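Local coordinates for beta-galactosidase (Geobacillus stearothermophilus, PDB 4OIF), which probably hydrolyses terminal non-reducing beta-D-galactose residues in beta-D-galactosides, as a zinc-binding, trimeric member of glycosyl hydrolase family 42, at residues F525-I530 against A580-Q585. Numbering follows the deposited sequence.
Sequences FGMEPI and AVTSNQ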
ATOM      1  N   PHE A 525      -0.354 -36.676 -24.695  1.00  9.54           N
ATOM      2  CA  PHE A 525       0.385 -35.609 -25.357  1.00 12.07           C
ATOM      3  C   PHE A 525       1.689 -36.099 -25.987  1.00 10.64           C
ATOM      4  O   PHE A 525       2.331 -35.368 -26.734  1.00  9.06           O
ATOM      5  CB  PHE A 525       0.672 -34.479 -24.360  1.00 11.59           C
ATOM      6  CG  PHE A 525      -0.553 -33.714 -23.948  1.00 12.40           C
ATOM      7  CD1 PHE A 525      -0.982 -32.611 -24.688  1.00  9.68           C
ATOM      8  CD2 PHE A 525      -1.289 -34.103 -22.834  1.00  5.78           C
ATOM      9  CE1 PHE A 525      -2.123 -31.903 -24.323  1.00  6.80           C
ATOM     10  CE2 PHE A 525      -2.427 -33.396 -22.455  1.00 14.43           C
ATOM     11  CZ  PHE A 525      -2.849 -32.294 -23.205  1.00  8.94           C
ATOM     12  N   GLY A 526       2.086 -37.329 -25.677  1.00 10.58           N
ATOM     13  CA  GLY A 526       3.316 -37.877 -26.225  1.00 11.86           C
ATOM     14  C   GLY A 526       4.549 -37.085 -25.825  1.00 15.68           C
ATOM     15  O   GLY A 526       5.540 -37.050 -26.541  1.00 12.81           O
ATOM     16  N   MET A 527       4.475 -36.444 -24.669  1.00 15.56           N
ATOM     17  CA  MET A 527       5.586 -35.686 -24.117  1.00 19.73           C
ATOM     18  C   MET A 527       5.348 -35.499 -22.617  1.00 22.49           C
ATOM     19  O   MET A 527       4.346 -35.985 -22.081  1.00 14.48           O
ATOM     20  CB  MET A 527       5.750 -34.329 -24.832  1.00 12.04           C
ATOM     21  CG  MET A 527       4.464 -33.557 -25.079  1.00  9.09           C
ATOM     22  SD  MET A 527       3.665 -32.893 -23.593  1.00 16.93           S
ATOM     23  CE  MET A 527       4.842 -31.678 -23.007  1.00  6.37           C
ATOM     24  N   GLU A 528       6.268 -34.819 -21.936  1.00 14.75           N
ATOM     25  CA  GLU A 528       5.996 -34.363 -20.571  1.00 14.72           C
ATOM     26  C   GLU A 528       6.795 -33.118 -20.235  1.00 15.85           C
ATOM     27  O   GLU A 528       7.882 -32.894 -20.779  1.00 16.89           O
ATOM     28  CB  GLU A 528       6.289 -35.463 -19.554  1.00 18.58           C
ATOM     29  CG  GLU A 528       7.681 -36.047 -19.626  1.00 24.01           C
ATOM     30  CD  GLU A 528       7.869 -37.198 -18.645  1.00 28.86           C
ATOM     31  OE1 GLU A 528       7.470 -37.060 -17.464  1.00 24.25           O
ATOM     32  OE2 GLU A 528       8.404 -38.246 -19.061  1.00 30.42           O
ATOM     33  N   PRO A 529       6.248 -32.278 -19.354  1.00 17.88           N
ATOM     34  CA  PRO A 529       7.022 -31.112 -18.915  1.00 10.30           C
ATOM     35  C   PRO A 529       8.007 -31.533 -17.831  1.00 14.74           C
ATOM     36  O   PRO A 529       7.639 -32.344 -16.980  1.00 19.24           O
ATOM     37  CB  PRO A 529       5.949 -30.168 -18.365  1.00  9.27           C
ATOM     38  CG  PRO A 529       4.860 -31.087 -17.881  1.00  9.18           C
ATOM     39  CD  PRO A 529       4.904 -32.322 -18.746  1.00 11.91           C
ATOM     40  N   ILE A 530       9.233 -31.028 -17.839  1.00  9.51           N
ATOM     41  CA  ILE A 530      10.098 -31.356 -16.716  1.00 18.97           C
ATOM     42  C   ILE A 530      10.527 -30.132 -15.925  1.00 12.91           C
ATOM     43  O   ILE A 530      11.014 -30.271 -14.812  1.00 18.76           O
ATOM     44  CB  ILE A 530      11.345 -32.141 -17.162  1.00 15.80           C
ATOM     45  CG1 ILE A 530      12.242 -31.295 -18.055  1.00 16.80           C
ATOM     46  CG2 ILE A 530      10.933 -33.409 -17.894  1.00 13.53           C
ATOM     47  CD1 ILE A 530      13.450 -32.063 -18.568  1.00 19.54           C
ATOM     48  N   ALA A 580       9.049 -26.351 -27.788  1.00 12.37           N
ATOM     49  CA  ALA A 580       8.123 -25.481 -27.078  1.00  7.34           C
ATOM     50  C   ALA A 580       6.660 -25.824 -27.423  1.00 14.63           C
ATOM     51  O   ALA A 580       5.771 -25.717 -26.574  1.00 16.23           O
ATOM     52  CB  ALA A 580       8.416 -24.039 -27.405  1.00  7.21           C
ATOM     53  N   VAL A 581       6.403 -26.227 -28.665  1.00  9.14           N
ATOM     54  CA  VAL A 581       5.037 -26.573 -29.052  1.00 10.74           C
ATOM     55  C   VAL A 581       4.979 -27.952 -29.676  1.00 12.39           C
ATOM     56  O   VAL A 581       5.748 -28.250 -30.593  1.00 11.51           O
ATOM     57  CB  VAL A 581       4.446 -25.565 -30.044  1.00 11.47           C
ATOM     58  CG1 VAL A 581       3.051 -26.005 -30.469  1.00  8.44           C
ATOM     59  CG2 VAL A 581       4.391 -24.196 -29.423  1.00  7.80           C
ATOM     60  N   THR A 582       4.073 -28.790 -29.172  1.00  9.91           N
ATOM     61  CA  THR A 582       3.991 -30.185 -29.612  1.00  8.99           C
ATOM     62  C   THR A 582       2.569 -30.612 -29.986  1.00 12.64           C
ATOM     63  O   THR A 582       1.588 -30.048 -29.498  1.00 14.76           O
ATOM     64  CB  THR A 582       4.508 -31.163 -28.527  1.00  9.35           C
ATOM     65  OG1 THR A 582       3.588 -31.200 -27.428  1.00 11.11           O
ATOM     66  CG2 THR A 582       5.861 -30.745 -28.021  1.00  7.42           C
ATOM     67  N   SER A 583       2.476 -31.614 -30.857  1.00 14.64           N
ATOM     68  CA  SER A 583       1.199 -32.228 -31.223  1.00 14.99           C
ATOM     69  C   SER A 583       1.334 -33.736 -31.181  1.00 10.73           C
ATOM     70  O   SER A 583       2.407 -34.277 -31.424  1.00 13.52           O
ATOM     71  CB  SER A 583       0.741 -31.795 -32.622  1.00 12.93           C
ATOM     72  OG  SER A 583       1.529 -32.414 -33.622  1.00 15.25           O
ATOM     73  N   ASN A 584       0.237 -34.418 -30.900  1.00 15.45           N
ATOM     74  CA  ASN A 584       0.301 -35.855 -30.777  1.00 18.03           C
ATOM     75  C   ASN A 584      -1.035 -36.546 -31.032  1.00 23.30           C
ATOM     76  O   ASN A 584      -2.045 -36.223 -30.412  1.00 16.84           O
ATOM     77  CB  ASN A 584       0.819 -36.207 -29.392  1.00 17.76           C
ATOM     78  CG  ASN A 584       1.137 -37.658 -29.255  1.00 11.60           C
ATOM     79  OD1 ASN A 584       2.021 -38.170 -29.939  1.00 16.28           O
ATOM     80  ND2 ASN A 584       0.440 -38.334 -28.354  1.00  8.80           N
ATOM     81  N   GLN A 585      -1.039 -37.506 -31.948  1.00 19.73           N
ATOM     82  CA  GLN A 585      -2.259 -38.241 -32.220  1.00 23.61           C
ATOM     83  C   GLN A 585      -2.407 -39.297 -31.156  1.00 18.06           C
ATOM     84  O   GLN A 585      -1.436 -39.946 -30.776  1.00 16.66           O
ATOM     85  CB  GLN A 585      -2.237 -38.857 -33.615  1.00 26.66           C
ATOM     86  CG  GLN A 585      -1.781 -37.877 -34.683  1.00 35.85           C
ATOM     87  CD  GLN A 585      -1.884 -38.449 -36.071  1.00 45.48           C
ATOM     88  OE1 GLN A 585      -2.037 -39.656 -36.244  1.00 67.33           O
ATOM     89  NE2 GLN A 585      -1.800 -37.585 -37.076  1.00 60.66           N
TER
HETATM   90  O   HOH W   1       1.428 -32.800 -27.768  1.00 11.30           O
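In the trimerisation domain of this GH42 enzyme, a two-stranded antiparallel sheet (527-534 with 555-561) packs against the larger mixed sheet, and its entry from helix 519-525 is met by strand 579-586. No direct hydrogen bond joins 525-530 to 580-585; instead, Asn584 meets the end of the helix, and Thr582 meets Met527 just beyond it. Asn584 CB lies 3.2 Å from Phe525 O, and CG, anti to the backbone N (chi1 -170°), carries the amide on beside that carbonyl. The amide is turned at chi2 63° so that ND2 faces the helix terminus and donates to Met524 O, while ND2 also lies 3.3 Å from Gly526 N, a meeting of two donors that is no bond. OD1 passes over Gly526 CA at 3.9 Å. Gly526 leaves the helix with positive phi (61°), and any CB here would run into that oxygen. An alanine in place of Asn584 would lose the ND2 hydrogen bond to Met524 O and would probably leave the helix end less firmly held on the sheet. Two residues earlier, Thr582 crosses Met527 obliquely. Its OG1 sits in the crowded position between backbone N and carbonyl carbon and comes 3.4 Å from Met527 CG. The methionine, bent at chi2 and chi3, keeps SD farther off, 4.2 Å from Thr582 OG1; Tyr593 on the adjacent strand touches both side chains. The CB of Phe525 points away from 580-585, and its ring packs on Ala591 of strand 589-594. A water at the ring's edge, in its plane, bridges the segments: it accepts from Thr582 OG1 at 2.7 Å and donates to Phe525 O at 2.9 Å.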